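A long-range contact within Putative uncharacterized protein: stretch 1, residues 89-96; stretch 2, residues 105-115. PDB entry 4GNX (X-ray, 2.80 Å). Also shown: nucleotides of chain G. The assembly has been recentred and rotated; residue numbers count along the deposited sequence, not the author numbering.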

# COMPACT_ATOMS: atom_id res chain seq x y z
N VAL B 89 -8.64 12.57 -23.54
CA VAL B 89 -8.48 11.17 -23.13
C VAL B 89 -7.40 11.06 -22.04
O VAL B 89 -6.32 11.65 -22.17
CB VAL B 89 -8.09 10.28 -24.37
CG1 VAL B 89 -7.33 9.04 -23.95
CG2 VAL B 89 -9.31 9.91 -25.21
N TYR B 90 -7.67 10.32 -20.98
CA TYR B 90 -6.63 10.10 -19.98
C TYR B 90 -5.53 9.15 -20.46
O TYR B 90 -5.80 8.19 -21.19
CB TYR B 90 -7.20 9.66 -18.66
CG TYR B 90 -7.60 10.81 -17.77
CD1 TYR B 90 -8.91 11.23 -17.70
CD2 TYR B 90 -6.65 11.49 -16.98
CE1 TYR B 90 -9.28 12.27 -16.87
CE2 TYR B 90 -7.01 12.54 -16.15
CZ TYR B 90 -8.32 12.93 -16.11
OH TYR B 90 -8.71 13.99 -15.32
N VAL B 91 -4.30 9.45 -20.07
CA VAL B 91 -3.17 8.61 -20.44
C VAL B 91 -2.14 8.52 -19.32
O VAL B 91 -1.98 9.47 -18.52
CB VAL B 91 -2.43 9.16 -21.65
CG1 VAL B 91 -3.35 9.25 -22.85
CG2 VAL B 91 -1.83 10.51 -21.31
N ARG B 92 -1.45 7.38 -19.28
CA ARG B 92 -0.32 7.15 -18.38
C ARG B 92 0.92 7.55 -19.18
O ARG B 92 1.12 7.09 -20.31
CB ARG B 92 -0.31 5.67 -17.92
CG ARG B 92 0.64 5.19 -16.80
CD ARG B 92 1.28 6.30 -16.01
NE ARG B 92 1.43 6.17 -14.54
CZ ARG B 92 0.49 5.77 -13.69
NH1 ARG B 92 -0.66 5.34 -14.15
NH2 ARG B 92 0.72 5.79 -12.37
N VAL B 93 1.73 8.43 -18.62
CA VAL B 93 2.93 8.89 -19.31
C VAL B 93 4.16 8.40 -18.58
O VAL B 93 4.27 8.57 -17.37
CB VAL B 93 2.97 10.43 -19.41
CG1 VAL B 93 4.30 10.91 -20.00
CG2 VAL B 93 1.79 10.93 -20.25
N LEU B 94 5.08 7.79 -19.30
CA LEU B 94 6.39 7.46 -18.76
C LEU B 94 7.44 8.24 -19.56
O LEU B 94 7.39 8.25 -20.79
CB LEU B 94 6.62 5.96 -18.87
CG LEU B 94 7.72 5.43 -17.96
CD1 LEU B 94 7.38 4.06 -17.40
CD2 LEU B 94 9.01 5.36 -18.73
N GLY B 95 8.39 8.90 -18.90
CA GLY B 95 9.31 9.77 -19.65
C GLY B 95 10.48 10.32 -18.88
O GLY B 95 10.65 9.99 -17.73
N THR B 96 11.31 11.14 -19.52
CA THR B 96 12.38 11.84 -18.84
C THR B 96 12.11 13.34 -18.94
O THR B 96 11.67 13.83 -19.99
CB THR B 96 13.77 11.54 -19.44
OG1 THR B 96 13.86 10.16 -19.80
CG2 THR B 96 14.87 11.82 -18.45
N SER B 105 9.78 20.03 -20.91
CA SER B 105 8.86 19.09 -21.49
C SER B 105 9.31 17.69 -21.18
O SER B 105 10.48 17.46 -20.88
CB SER B 105 8.76 19.28 -23.00
OG SER B 105 10.06 19.34 -23.54
N ILE B 106 8.38 16.76 -21.27
CA ILE B 106 8.69 15.38 -21.08
C ILE B 106 9.12 14.76 -22.38
O ILE B 106 8.43 14.88 -23.39
CB ILE B 106 7.46 14.63 -20.56
CG1 ILE B 106 6.99 15.22 -19.22
CG2 ILE B 106 7.77 13.15 -20.43
CD1 ILE B 106 8.12 15.57 -18.25
N SER B 107 10.27 14.11 -22.38
CA SER B 107 10.64 13.24 -23.49
C SER B 107 10.19 11.83 -23.14
O SER B 107 10.63 11.27 -22.14
CB SER B 107 12.14 13.28 -23.72
OG SER B 107 12.52 12.08 -24.34
N SER B 108 9.30 11.28 -23.95
CA SER B 108 8.60 10.04 -23.61
C SER B 108 8.84 8.92 -24.59
O SER B 108 9.04 9.15 -25.77
CB SER B 108 7.09 10.28 -23.53
OG SER B 108 6.37 9.06 -23.44
N GLY B 109 8.79 7.69 -24.10
CA GLY B 109 8.81 6.52 -24.96
C GLY B 109 7.45 5.87 -24.91
O GLY B 109 6.90 5.45 -25.93
N HIS B 110 6.89 5.79 -23.72
CA HIS B 110 5.67 5.05 -23.56
C HIS B 110 4.53 5.93 -23.12
O HIS B 110 4.68 6.81 -22.25
CB HIS B 110 5.88 3.89 -22.60
CG HIS B 110 7.16 3.12 -22.86
ND1 HIS B 110 7.22 2.04 -23.68
CD2 HIS B 110 8.46 3.30 -22.36
CE1 HIS B 110 8.48 1.56 -23.71
NE2 HIS B 110 9.24 2.33 -22.89
N MET B 111 3.38 5.70 -23.74
CA MET B 111 2.21 6.50 -23.44
C MET B 111 0.98 5.69 -23.72
O MET B 111 0.69 5.36 -24.86
CB MET B 111 2.21 7.75 -24.31
CG MET B 111 1.90 9.01 -23.54
SD MET B 111 1.70 10.41 -24.65
CE MET B 111 0.93 11.57 -23.52
N ARG B 112 0.23 5.36 -22.68
CA ARG B 112 -0.90 4.46 -22.82
C ARG B 112 -2.24 5.00 -22.29
O ARG B 112 -2.31 5.61 -21.21
CB ARG B 112 -0.53 3.15 -22.13
CG ARG B 112 -1.70 2.42 -21.51
CD ARG B 112 -1.22 1.51 -20.41
NE ARG B 112 -1.13 2.20 -19.14
CZ ARG B 112 -0.84 1.58 -18.00
NH1 ARG B 112 -0.63 0.27 -18.01
NH2 ARG B 112 -0.78 2.25 -16.87
N PRO B 113 -3.32 4.81 -23.06
CA PRO B 113 -4.66 5.07 -22.58
C PRO B 113 -4.90 4.43 -21.24
O PRO B 113 -4.88 3.21 -21.14
CB PRO B 113 -5.53 4.39 -23.61
CG PRO B 113 -4.74 4.47 -24.86
CD PRO B 113 -3.30 4.64 -24.51
N VAL B 114 -5.14 5.26 -20.24
CA VAL B 114 -5.54 4.82 -18.92
C VAL B 114 -6.59 3.68 -18.87
O VAL B 114 -7.58 3.67 -19.62
CB VAL B 114 -5.99 6.02 -18.08
CG1 VAL B 114 -6.77 5.59 -16.85
CG2 VAL B 114 -4.77 6.82 -17.66
N ILE B 115 -6.34 2.72 -17.95
CA ILE B 115 -7.10 1.48 -17.82
C ILE B 115 -8.57 1.75 -17.42
O ILE B 115 -9.51 1.41 -18.17
CB ILE B 115 -6.41 0.47 -16.83
CG1 ILE B 115 -4.91 0.31 -17.13
CG2 ILE B 115 -7.11 -0.89 -16.87
CD1 ILE B 115 -4.20 -0.80 -16.37
P DT G 21 12.46 3.09 -25.05
OP1 DT G 21 11.31 2.15 -25.06
OP2 DT G 21 13.65 2.80 -25.90
O5' DT G 21 11.90 4.52 -25.47
C5' DT G 21 11.80 4.91 -26.86
C4' DT G 21 12.48 6.24 -27.09
O4' DT G 21 12.14 7.17 -26.03
C3' DT G 21 14.01 6.19 -27.16
O3' DT G 21 14.50 6.78 -28.38
C2' DT G 21 14.47 6.86 -25.87
C1' DT G 21 13.30 7.72 -25.43
N1 DT G 21 13.06 7.78 -23.97
C2 DT G 21 13.44 8.92 -23.28
O2 DT G 21 13.97 9.88 -23.81
N3 DT G 21 13.17 8.88 -21.93
C4 DT G 21 12.57 7.85 -21.22
O4 DT G 21 12.39 7.96 -20.01
C5 DT G 21 12.20 6.70 -22.01
C7 DT G 21 11.54 5.53 -21.34
C6 DT G 21 12.45 6.72 -23.33

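Strand 90-96 runs antiparallel to stretch 2, which meets it as two strands joined by a corner at Gly109. Beside strand 110-113 the N-to-C directions differ by 160°; beyond the corner, strand 105-108 swings to 103°. Two pairs, Arg92–Arg112 and Thr96–Ser107, bond through both backbone groups, and a single bond from Val114 N to Tyr90 O (3.2 Å) lies beyond Arg92–Arg112. Arg92 N gives to Arg112 O (2.8 Å) and Arg112 N returns to Arg92 O (3.1 Å); Thr96 N gives to Ser107 O (2.7 Å) and Ser107 N returns to Thr96 O (2.8 Å). At the corner the pattern loosens: Leu94 N still reaches His110 O (3.1 Å), but Leu94 O is taken by the side-chain hydroxyl Ser108 OG (3.0 Å).

The strands come closest, CA to CA, at Gly95 and Ser108, 4.0 Å between Gly95 CA and Ser108 CA. The bare backbone of Gly95 is a hollow filled by the Ile106 methyl CG2, 3.8 Å from Gly95 CA; a CB on Gly95 would sit 2.3 Å from that methyl and clash. On the same face Val93 CG1 also meets Ile106 CG2 (4.2 Å), while the end of Met111 leans back so that its methyl CE nestles against Val93 CG2 (3.4 Å) and Val91 CG2 (3.7 Å). Past Pro113, Val114 points toward strand 90-96; its CG2 lies 3.5 Å from Val91 C and 3.9 Å from Tyr90 CB.

The other face carries Arg92, Arg112, Leu94, His110, Thr96 and Ser107. Arg112 NH2 packs 3.3 Å from Arg92 CG, although Arg92 NH1 and Arg112 NH2, carrying like charge, are 4.1 Å apart. Thymidine DT21 lies against this face: its N3 donates to Thr96 OG1 (2.6 Å), Ser107 OG donates to its O2 (2.7 Å), and its methyl C7 rests 3.6 Å from Leu94 CD2. Gly109 leaves room for the nucleotide: a CB there would lie 2.4 Å from DT21 O5', and its CA is 3.6 Å from DT21 O4'.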